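Local coordinates for alpha-14 giardin (Giardia lamblia, PDB 3CHJ), which binds calcium and, in a calcium-dependent way, phospholipid, and may act as a structural element linking the membrane to the underlying axoneme, at residues V170-A175 against S187-I192; I158-H163 against F193-R198; S216-V221 against A232-H237. One frame throughout, in Å; residues are numbered along the deposited sequence.

Contact 1 (V170-A175 against S187-I192). With CA (calcium ion), chain B.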
loop_
_atom_site.group_PDB
_atom_site.type_symbol
_atom_site.label_atom_id
_atom_site.label_comp_id
_atom_site.label_asym_id
_atom_site.label_seq_id
_atom_site.Cartn_x
_atom_site.Cartn_y
_atom_site.Cartn_z
ATOM N N VAL A 170 18.745 13.815 18.065
ATOM C CA VAL A 170 18.605 14.253 19.435
ATOM C C VAL A 170 17.144 14.595 19.742
ATOM O O VAL A 170 16.599 14.221 20.791
ATOM C CB VAL A 170 19.550 15.445 19.713
ATOM C CG1 VAL A 170 19.265 16.050 21.057
ATOM C CG2 VAL A 170 21.010 14.963 19.626
ATOM N N LEU A 171 16.504 15.284 18.801
ATOM C CA LEU A 171 15.108 15.679 18.956
ATOM C C LEU A 171 14.135 14.489 19.007
ATOM O O LEU A 171 13.228 14.454 19.852
ATOM C CB LEU A 171 14.715 16.653 17.838
ATOM C CG LEU A 171 15.370 18.038 17.972
ATOM C CD1 LEU A 171 15.180 18.808 16.681
ATOM C CD2 LEU A 171 14.788 18.796 19.156
ATOM N N VAL A 172 14.349 13.513 18.123
ATOM C CA VAL A 172 13.458 12.353 18.128
ATOM C C VAL A 172 13.665 11.441 19.348
ATOM O O VAL A 172 12.702 10.884 19.882
ATOM C CB VAL A 172 13.442 11.573 16.790
ATOM C CG1 VAL A 172 14.617 10.584 16.639
ATOM C CG2 VAL A 172 12.085 10.857 16.656
ATOM N N ARG A 173 14.910 11.332 19.803
ATOM C CA ARG A 173 15.175 10.642 21.064
ATOM C C ARG A 173 14.449 11.309 22.229
ATOM O O ARG A 173 13.832 10.633 23.055
ATOM C CB ARG A 173 16.673 10.545 21.347
ATOM C CG ARG A 173 16.992 9.940 22.703
ATOM C CD ARG A 173 16.636 8.452 22.751
ATOM N NE ARG A 173 17.277 7.782 23.893
ATOM C CZ ARG A 173 17.390 6.462 24.027
ATOM N NH1 ARG A 173 16.889 5.642 23.115
ATOM N NH2 ARG A 173 18.003 5.953 25.090
ATOM N N LYS A 174 14.523 12.638 22.300
ATOM C CA LYS A 174 13.796 13.393 23.321
ATOM C C LYS A 174 12.299 13.076 23.284
ATOM O O LYS A 174 11.680 12.780 24.309
ATOM C CB LYS A 174 14.062 14.895 23.147
ATOM C CG LYS A 174 13.469 15.803 24.217
ATOM C CD LYS A 174 12.046 16.233 23.880
ATOM C CE LYS A 174 11.342 16.875 25.067
ATOM N NZ LYS A 174 9.958 17.337 24.729
ATOM N N ALA A 175 11.739 13.085 22.079
ATOM C CA ALA A 175 10.326 12.776 21.889
ATOM C C ALA A 175 9.984 11.348 22.327
ATOM O O ALA A 175 8.958 11.113 22.959
ATOM C CB ALA A 175 9.950 13.008 20.425
ATOM N N SER A 187 6.269 18.724 15.604
ATOM C CA SER A 187 7.095 19.097 14.471
ATOM C C SER A 187 8.223 18.110 14.167
ATOM O O SER A 187 8.509 17.847 13.009
ATOM C CB SER A 187 7.635 20.527 14.644
ATOM O OG SER A 187 8.518 20.601 15.741
ATOM N N THR A 188 8.869 17.569 15.199
ATOM C CA THR A 188 9.944 16.587 15.001
ATOM C C THR A 188 9.433 15.338 14.273
ATOM O O THR A 188 10.025 14.863 13.290
ATOM C CB THR A 188 10.523 16.174 16.360
ATOM O OG1 THR A 188 11.009 17.354 17.032
ATOM C CG2 THR A 188 11.633 15.155 16.217
ATOM N N TRP A 189 8.329 14.805 14.774
ATOM C CA TRP A 189 7.798 13.579 14.195
ATOM C C TRP A 189 7.367 13.776 12.748
ATOM O O TRP A 189 7.606 12.921 11.892
ATOM C CB TRP A 189 6.616 13.083 15.004
ATOM C CG TRP A 189 6.965 12.413 16.320
ATOM C CD1 TRP A 189 6.663 12.866 17.572
ATOM C CD2 TRP A 189 7.635 11.155 16.498
ATOM N NE1 TRP A 189 7.086 11.963 18.524
ATOM C CE2 TRP A 189 7.724 10.924 17.894
ATOM C CE3 TRP A 189 8.193 10.215 15.615
ATOM C CZ2 TRP A 189 8.322 9.766 18.425
ATOM C CZ3 TRP A 189 8.802 9.068 16.135
ATOM C CH2 TRP A 189 8.869 8.858 17.536
ATOM N N ILE A 190 6.702 14.894 12.482
ATOM C CA ILE A 190 6.214 15.153 11.127
ATOM C C ILE A 190 7.355 15.445 10.157
ATOM O O ILE A 190 7.389 14.921 9.061
ATOM C CB ILE A 190 5.136 16.269 11.106
ATOM C CG1 ILE A 190 3.964 15.902 12.026
ATOM C CG2 ILE A 190 4.656 16.543 9.675
ATOM C CD1 ILE A 190 3.238 14.590 11.669
ATOM N N ARG A 191 8.314 16.262 10.586
ATOM C CA ARG A 191 9.433 16.584 9.725
ATOM C C ARG A 191 10.175 15.311 9.288
ATOM O O ARG A 191 10.445 15.106 8.107
ATOM C CB ARG A 191 10.377 17.578 10.417
ATOM C CG ARG A 191 11.584 17.919 9.566
ATOM C CD ARG A 191 12.470 19.023 10.163
ATOM N NE ARG A 191 13.072 18.658 11.444
ATOM C CZ ARG A 191 12.609 19.032 12.630
ATOM N NH1 ARG A 191 11.535 19.796 12.711
ATOM N NH2 ARG A 191 13.229 18.649 13.736
ATOM N N ILE A 192 10.475 14.438 10.251
ATOM C CA ILE A 192 11.237 13.245 9.919
ATOM C C ILE A 192 10.408 12.307 9.042
ATOM O O ILE A 192 10.835 11.897 7.953
ATOM C CB ILE A 192 11.705 12.519 11.183
ATOM C CG1 ILE A 192 12.708 13.410 11.958
ATOM C CG2 ILE A 192 12.355 11.197 10.802
ATOM C CD1 ILE A 192 12.981 12.925 13.382
HETATM CA CA CA B . 6.937 11.866 23.625
HETATM O O HOH W 1 11.269 16.606 19.709
#

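Contact 2 (I158-H163 against F193-R198)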
loop_
_atom_site.group_PDB
_atom_site.type_symbol
_atom_site.label_atom_id
_atom_site.label_comp_id
_atom_site.label_asym_id
_atom_site.label_seq_id
_atom_site.Cartn_x
_atom_site.Cartn_y
_atom_site.Cartn_z
ATOM N N ILE A 158 13.030 15.902 0.604
ATOM C CA ILE A 158 14.240 16.544 0.086
ATOM C C ILE A 158 15.489 16.130 0.882
ATOM O O ILE A 158 15.407 15.973 2.102
ATOM C CB ILE A 158 14.094 18.104 0.022
ATOM C CG1 ILE A 158 14.126 18.771 1.417
ATOM C CG2 ILE A 158 12.863 18.520 -0.821
ATOM C CD1 ILE A 158 13.105 18.306 2.462
ATOM N N PRO A 159 16.632 15.934 0.188
ATOM C CA PRO A 159 17.867 15.537 0.872
ATOM C C PRO A 159 18.355 16.517 1.929
ATOM O O PRO A 159 18.117 17.726 1.835
ATOM C CB PRO A 159 18.886 15.415 -0.271
ATOM C CG PRO A 159 18.051 15.180 -1.492
ATOM C CD PRO A 159 16.842 16.038 -1.268
ATOM N N ARG A 160 19.023 15.966 2.940
ATOM C CA ARG A 160 19.541 16.715 4.082
ATOM C C ARG A 160 20.972 16.287 4.306
ATOM O O ARG A 160 21.371 15.204 3.872
ATOM C CB ARG A 160 18.765 16.366 5.347
ATOM C CG ARG A 160 17.443 17.012 5.437
ATOM C CD ARG A 160 16.658 16.321 6.523
ATOM N NE ARG A 160 15.510 17.132 6.919
ATOM C CZ ARG A 160 14.343 17.137 6.299
ATOM N NH1 ARG A 160 14.131 16.367 5.232
ATOM N NH2 ARG A 160 13.383 17.929 6.750
ATOM N N ASP A 161 21.740 17.113 5.003
ATOM C CA ASP A 161 23.102 16.718 5.369
ATOM C C ASP A 161 23.154 16.020 6.727
ATOM O O ASP A 161 22.182 16.046 7.497
ATOM C CB ASP A 161 24.075 17.905 5.292
ATOM C CG ASP A 161 23.650 19.080 6.150
ATOM O OD1 ASP A 161 23.217 18.882 7.311
ATOM O OD2 ASP A 161 23.763 20.229 5.658
ATOM N N THR A 162 24.293 15.379 7.011
ATOM C CA THR A 162 24.463 14.628 8.245
ATOM C C THR A 162 24.237 15.483 9.496
ATOM O O THR A 162 23.688 15.001 10.484
ATOM C CB THR A 162 25.822 13.908 8.267
ATOM O OG1 THR A 162 25.902 13.057 7.119
ATOM C CG2 THR A 162 25.999 13.071 9.522
ATOM N N HIS A 163 24.647 16.757 9.462
ATOM C CA HIS A 163 24.421 17.658 10.602
ATOM C C HIS A 163 22.943 17.763 10.986
ATOM O O HIS A 163 22.601 17.707 12.168
ATOM C CB HIS A 163 25.004 19.063 10.352
ATOM C CG HIS A 163 24.787 20.023 11.492
ATOM N ND1 HIS A 163 25.476 19.937 12.681
ATOM C CD2 HIS A 163 23.951 21.082 11.621
ATOM C CE1 HIS A 163 25.073 20.896 13.496
ATOM N NE2 HIS A 163 24.148 21.607 12.877
ATOM N N PHE A 193 9.211 11.971 9.505
ATOM C CA PHE A 193 8.478 10.916 8.826
ATOM C C PHE A 193 7.799 11.362 7.541
ATOM O O PHE A 193 7.594 10.533 6.626
ATOM C CB PHE A 193 7.496 10.238 9.784
ATOM C CG PHE A 193 8.167 9.298 10.752
ATOM C CD1 PHE A 193 8.906 9.787 11.843
ATOM C CD2 PHE A 193 8.089 7.911 10.564
ATOM C CE1 PHE A 193 9.557 8.906 12.718
ATOM C CE2 PHE A 193 8.741 7.036 11.444
ATOM C CZ PHE A 193 9.449 7.516 12.508
ATOM N N ALA A 194 7.501 12.659 7.430
ATOM C CA ALA A 194 6.867 13.157 6.203
ATOM C C ALA A 194 7.838 13.687 5.159
ATOM O O ALA A 194 7.514 13.660 3.964
ATOM C CB ALA A 194 5.831 14.231 6.511
ATOM N N THR A 195 9.000 14.197 5.596
ATOM C CA THR A 195 9.889 14.932 4.673
ATOM C C THR A 195 11.279 14.326 4.443
ATOM O O THR A 195 12.010 14.781 3.552
ATOM C CB THR A 195 10.025 16.454 5.025
ATOM O OG1 THR A 195 10.986 16.641 6.073
ATOM C CG2 THR A 195 8.688 17.056 5.439
ATOM N N TYR A 196 11.654 13.308 5.221
ATOM C CA TYR A 196 12.953 12.659 4.940
ATOM C C TYR A 196 12.897 11.833 3.660
ATOM O O TYR A 196 11.881 11.203 3.335
ATOM C CB TYR A 196 13.384 11.743 6.087
ATOM C CG TYR A 196 14.242 12.402 7.145
ATOM C CD1 TYR A 196 13.950 13.672 7.629
ATOM C CD2 TYR A 196 15.343 11.712 7.696
ATOM C CE1 TYR A 196 14.745 14.260 8.632
ATOM C CE2 TYR A 196 16.120 12.295 8.665
ATOM C CZ TYR A 196 15.819 13.568 9.123
ATOM O OH TYR A 196 16.616 14.115 10.108
ATOM N N THR A 197 13.997 11.841 2.915
ATOM C CA THR A 197 14.195 10.860 1.867
ATOM C C THR A 197 14.434 9.460 2.435
ATOM O O THR A 197 14.804 9.300 3.621
ATOM C CB THR A 197 15.414 11.222 0.976
ATOM O OG1 THR A 197 16.597 11.223 1.782
ATOM C CG2 THR A 197 15.238 12.607 0.356
ATOM N N ARG A 198 14.268 8.449 1.585
ATOM C CA ARG A 198 14.572 7.069 1.973
ATOM C C ARG A 198 16.021 6.942 2.459
ATOM O O ARG A 198 16.268 6.343 3.499
ATOM C CB ARG A 198 14.302 6.100 0.828
ATOM C CG ARG A 198 14.889 4.703 1.049
ATOM C CD ARG A 198 14.245 3.622 0.185
ATOM N NE ARG A 198 12.807 3.490 0.430
ATOM C CZ ARG A 198 11.878 3.901 -0.424
ATOM N NH1 ARG A 198 12.227 4.444 -1.589
ATOM N NH2 ARG A 198 10.588 3.742 -0.138
HETATM O O HOH W 2 15.924 13.929 3.850
#

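Contact 3 (S216-V221 against A232-H237)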
loop_
_atom_site.group_PDB
_atom_site.type_symbol
_atom_site.label_atom_id
_atom_site.label_comp_id
_atom_site.label_asym_id
_atom_site.label_seq_id
_atom_site.Cartn_x
_atom_site.Cartn_y
_atom_site.Cartn_z
ATOM N N SER A 216 16.063 0.737 19.237
ATOM C CA SER A 216 15.422 0.762 17.910
ATOM C C SER A 216 14.492 1.960 17.724
ATOM O O SER A 216 13.661 2.229 18.596
ATOM C CB SER A 216 14.625 -0.523 17.695
ATOM O OG SER A 216 13.617 -0.331 16.723
ATOM N N LEU A 217 14.624 2.652 16.593
ATOM C CA LEU A 217 13.764 3.797 16.288
ATOM C C LEU A 217 12.310 3.340 16.168
ATOM O O LEU A 217 11.410 3.986 16.711
ATOM C CB LEU A 217 14.243 4.493 15.011
ATOM C CG LEU A 217 13.386 5.617 14.413
ATOM C CD1 LEU A 217 13.203 6.731 15.439
ATOM C CD2 LEU A 217 14.065 6.138 13.140
ATOM N N ARG A 218 12.087 2.214 15.491
ATOM C CA ARG A 218 10.720 1.677 15.380
ATOM C C ARG A 218 10.134 1.298 16.736
ATOM O O ARG A 218 8.945 1.483 16.957
ATOM C CB ARG A 218 10.663 0.497 14.424
ATOM C CG ARG A 218 9.226 0.223 13.897
ATOM C CD ARG A 218 9.322 -1.014 13.079
ATOM N NE ARG A 218 8.156 -1.360 12.260
ATOM C CZ ARG A 218 7.108 -2.061 12.679
ATOM N NH1 ARG A 218 7.005 -2.418 13.963
ATOM N NH2 ARG A 218 6.148 -2.377 11.808
ATOM N N ALA A 219 10.946 0.747 17.640
ATOM C CA ALA A 219 10.477 0.487 18.998
ATOM C C ALA A 219 10.047 1.777 19.708
ATOM O O ALA A 219 9.089 1.772 20.483
ATOM C CB ALA A 219 11.565 -0.256 19.794
ATOM N N GLY A 220 10.763 2.878 19.426
ATOM C CA GLY A 220 10.417 4.197 19.949
ATOM C C GLY A 220 9.073 4.687 19.422
ATOM O O GLY A 220 8.304 5.299 20.144
ATOM N N VAL A 221 8.785 4.382 18.161
ATOM C CA VAL A 221 7.468 4.691 17.579
ATOM C C VAL A 221 6.378 3.974 18.352
ATOM O O VAL A 221 5.342 4.563 18.692
ATOM C CB VAL A 221 7.410 4.316 16.077
ATOM C CG1 VAL A 221 5.954 4.268 15.590
ATOM C CG2 VAL A 221 8.227 5.317 15.256
ATOM N N ALA A 232 0.260 4.107 11.450
ATOM C CA ALA A 232 0.734 5.055 10.435
ATOM C C ALA A 232 2.237 5.290 10.552
ATOM O O ALA A 232 2.940 5.223 9.550
ATOM C CB ALA A 232 -0.014 6.353 10.524
ATOM N N PHE A 233 2.732 5.553 11.757
ATOM C CA PHE A 233 4.181 5.817 11.894
ATOM C C PHE A 233 5.026 4.566 11.719
ATOM O O PHE A 233 6.154 4.644 11.188
ATOM C CB PHE A 233 4.488 6.566 13.193
ATOM C CG PHE A 233 4.200 8.032 13.101
ATOM C CD1 PHE A 233 5.238 8.932 12.811
ATOM C CD2 PHE A 233 2.912 8.518 13.268
ATOM C CE1 PHE A 233 4.989 10.317 12.699
ATOM C CE2 PHE A 233 2.649 9.897 13.157
ATOM C CZ PHE A 233 3.693 10.797 12.892
ATOM N N LYS A 234 4.503 3.410 12.129
ATOM C CA LYS A 234 5.200 2.151 11.835
ATOM C C LYS A 234 5.248 1.915 10.320
ATOM O O LYS A 234 6.291 1.522 9.773
ATOM C CB LYS A 234 4.494 0.971 12.502
ATOM C CG LYS A 234 4.715 0.845 13.991
ATOM C CD LYS A 234 3.908 -0.337 14.510
ATOM C CE LYS A 234 4.355 -0.657 15.913
ATOM N NZ LYS A 234 3.671 -1.875 16.450
ATOM N N LEU A 235 4.124 2.161 9.647
ATOM C CA LEU A 235 4.040 1.933 8.204
ATOM C C LEU A 235 5.000 2.872 7.461
ATOM O O LEU A 235 5.726 2.409 6.575
ATOM C CB LEU A 235 2.594 2.097 7.725
ATOM C CG LEU A 235 2.426 1.822 6.226
ATOM C CD1 LEU A 235 2.753 0.381 5.895
ATOM C CD2 LEU A 235 1.005 2.201 5.770
ATOM N N ALA A 236 5.042 4.148 7.856
ATOM C CA ALA A 236 5.953 5.131 7.253
ATOM C C ALA A 236 7.394 4.713 7.519
ATOM O O ALA A 236 8.234 4.750 6.614
ATOM C CB ALA A 236 5.704 6.527 7.795
ATOM N N HIS A 237 7.678 4.313 8.757
ATOM C CA HIS A 237 9.014 3.789 9.077
ATOM C C HIS A 237 9.424 2.681 8.109
ATOM O O HIS A 237 10.490 2.727 7.489
ATOM C CB HIS A 237 9.093 3.248 10.515
ATOM C CG HIS A 237 10.399 2.569 10.803
ATOM N ND1 HIS A 237 10.675 1.286 10.379
ATOM C CD2 HIS A 237 11.521 3.016 11.417
ATOM C CE1 HIS A 237 11.915 0.970 10.725
ATOM N NE2 HIS A 237 12.441 1.998 11.370
#

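Contact 1 (V170-A175 against S187-I192)
The carbonyl oxygen L171 O is gripped twice, by the helical amide A175 N and by a water that hands the contact on to T188. The water donates to L171 O at 2.9 Å and hydrogen-bonds T188 OG1 at 2.8 Å, bridging two helices that share no direct hydrogen bond here. This is the annexin arrangement of two helices joined by a calcium-binding loop, the segments crossing at -126° with their axes 9.6 Å apart at closest approach. The other branch of T188 does the apolar work: with CG2 anti to the backbone N, the methyl touches L171 CB and lies 3.7 Å from V172 N.

V172 carries the packing from the facing helix. Its CG2, also anti to the backbone N, reaches over one face of the W189 indole in a CH-pi contact, 3.9 Å from the centroid of the six-membered ring and 18° off its normal. V172 CB also meets I192 CD1, which adds a further apolar side chain to the same small cluster. At the outer margin L171 CD1 touches the R191 guanidinium at its edge, 3.5 Å from NH2, while the charge of that group is answered by D168.

The metal illustrates how such packing can bear on function. A175 turns its backbone oxygen to the calcium ion, sharing it with T178, G180, E185 and E224. Its methyl group meanwhile rests against the indole, whose NE1 finds its polar partner in E224. W189 is therefore a second-shell residue, in touch with two first-shell ligands at once: A175 CB approaches W189 NE1 obliquely at 3.6 Å, and A175 O binds the calcium ion at 2.3 Å.

Contact 2 (I158-H163 against F193-R198)
R160 leaves its backbone with CG anti to the carbonyl carbon (chi1 -77°) and then runs extended from CG to NE, which carries NE across toward T195. There OG1 stands between the backbone N and the carbonyl carbon (chi1 82°), and R160 NH2 donates to T195 OG1 at 2.8 Å, with the oxygen tilted 28° out of the guanidinium plane. Two weak bonds from R160 NH1, to T195 OG1 and to T195 O, widen the grip. The hydroxyl also hydrogen-bonds R191 O one turn back, which probably helps to fix its orientation.

Y196 comes over one face of the same guanidinium, its CE1 3.4 Å above the plane and nearer the rim than the middle; the phenol OH is held beyond by D168. Within the annexin helical fold this pins the approach to helix 162-177 against the turn between helices 186-195 and 198-211. Each of these connections ends in an N-cap, D161 for helix 162-177 and T197 for helix 198-211. D200 links the two helix starts, its backbone N donating to T197 OG1 and its OD2 accepting from R160 N.

A water lies at the edge of the guanidinium, in its plane. It donates to I158 O at 2.7 Å and accepts from T197 N at 3.0 Å, with a weaker bond from R160 NH1. Beside it I158 N makes a long, weak bond to T195 O, and T197 CG2 presses on the peptide link between I158 C and P159 N, 3.6 Å from each.

Contact 3 (S216-V221 against A232-H237)
One face of the H237 imidazole is taken by R218 CB, which sits over its centre, 3.9 Å from the centroid and 9° off the normal, a CH-pi contact; L217 CD2 stands more loosely at the ring's edge. The R218 guanidinium has K234 CG over the centre of one face, 3.9 Å above the plane, and H237 ND1 at its edge, and its plane is turned 88° from that of the imidazole. In this annexin fold the contact joins two nearly antiparallel helices, 217-224 and 227-241, the first of which also carries the calcium ligand E224.

With R218 CG anti to the backbone N, CG and CD continue from CB past ND1 of the imidazole. The ends of R218 and K234 bring like charges close, NH1 and NZ being 4.2 Å apart; salt bridges of R218 to D238 and E222, and of K234 to E230, probably ease the repulsion. H237 NE2 is hydrogen-bonded to H205 ND1. About one turn on from R218, V221 CG1 meets F233 CB at 3.6 Å and lies close to K234 N.

In the fold
After the helices that end with 144-154, the chain reaches I158-H163, runs along helix 162-177, passes the calcium loop and returns along helix 186-195. Contact 1 closes the short loop between these two helices; contact 2 closes the longer one around it, so contact 1 is nested inside contact 2, both drawing on the same helix pair. Contact 3 follows in series, closing its own loop between helices 217-224 and 227-241. Touching residues at the borders knit the set together: W189 of contact 1 packs on V221 and F233, F193 reaches V221, A236 and H237 of contact 3, and R191 touches R160. The three thus tie these four helices together beside the calcium site.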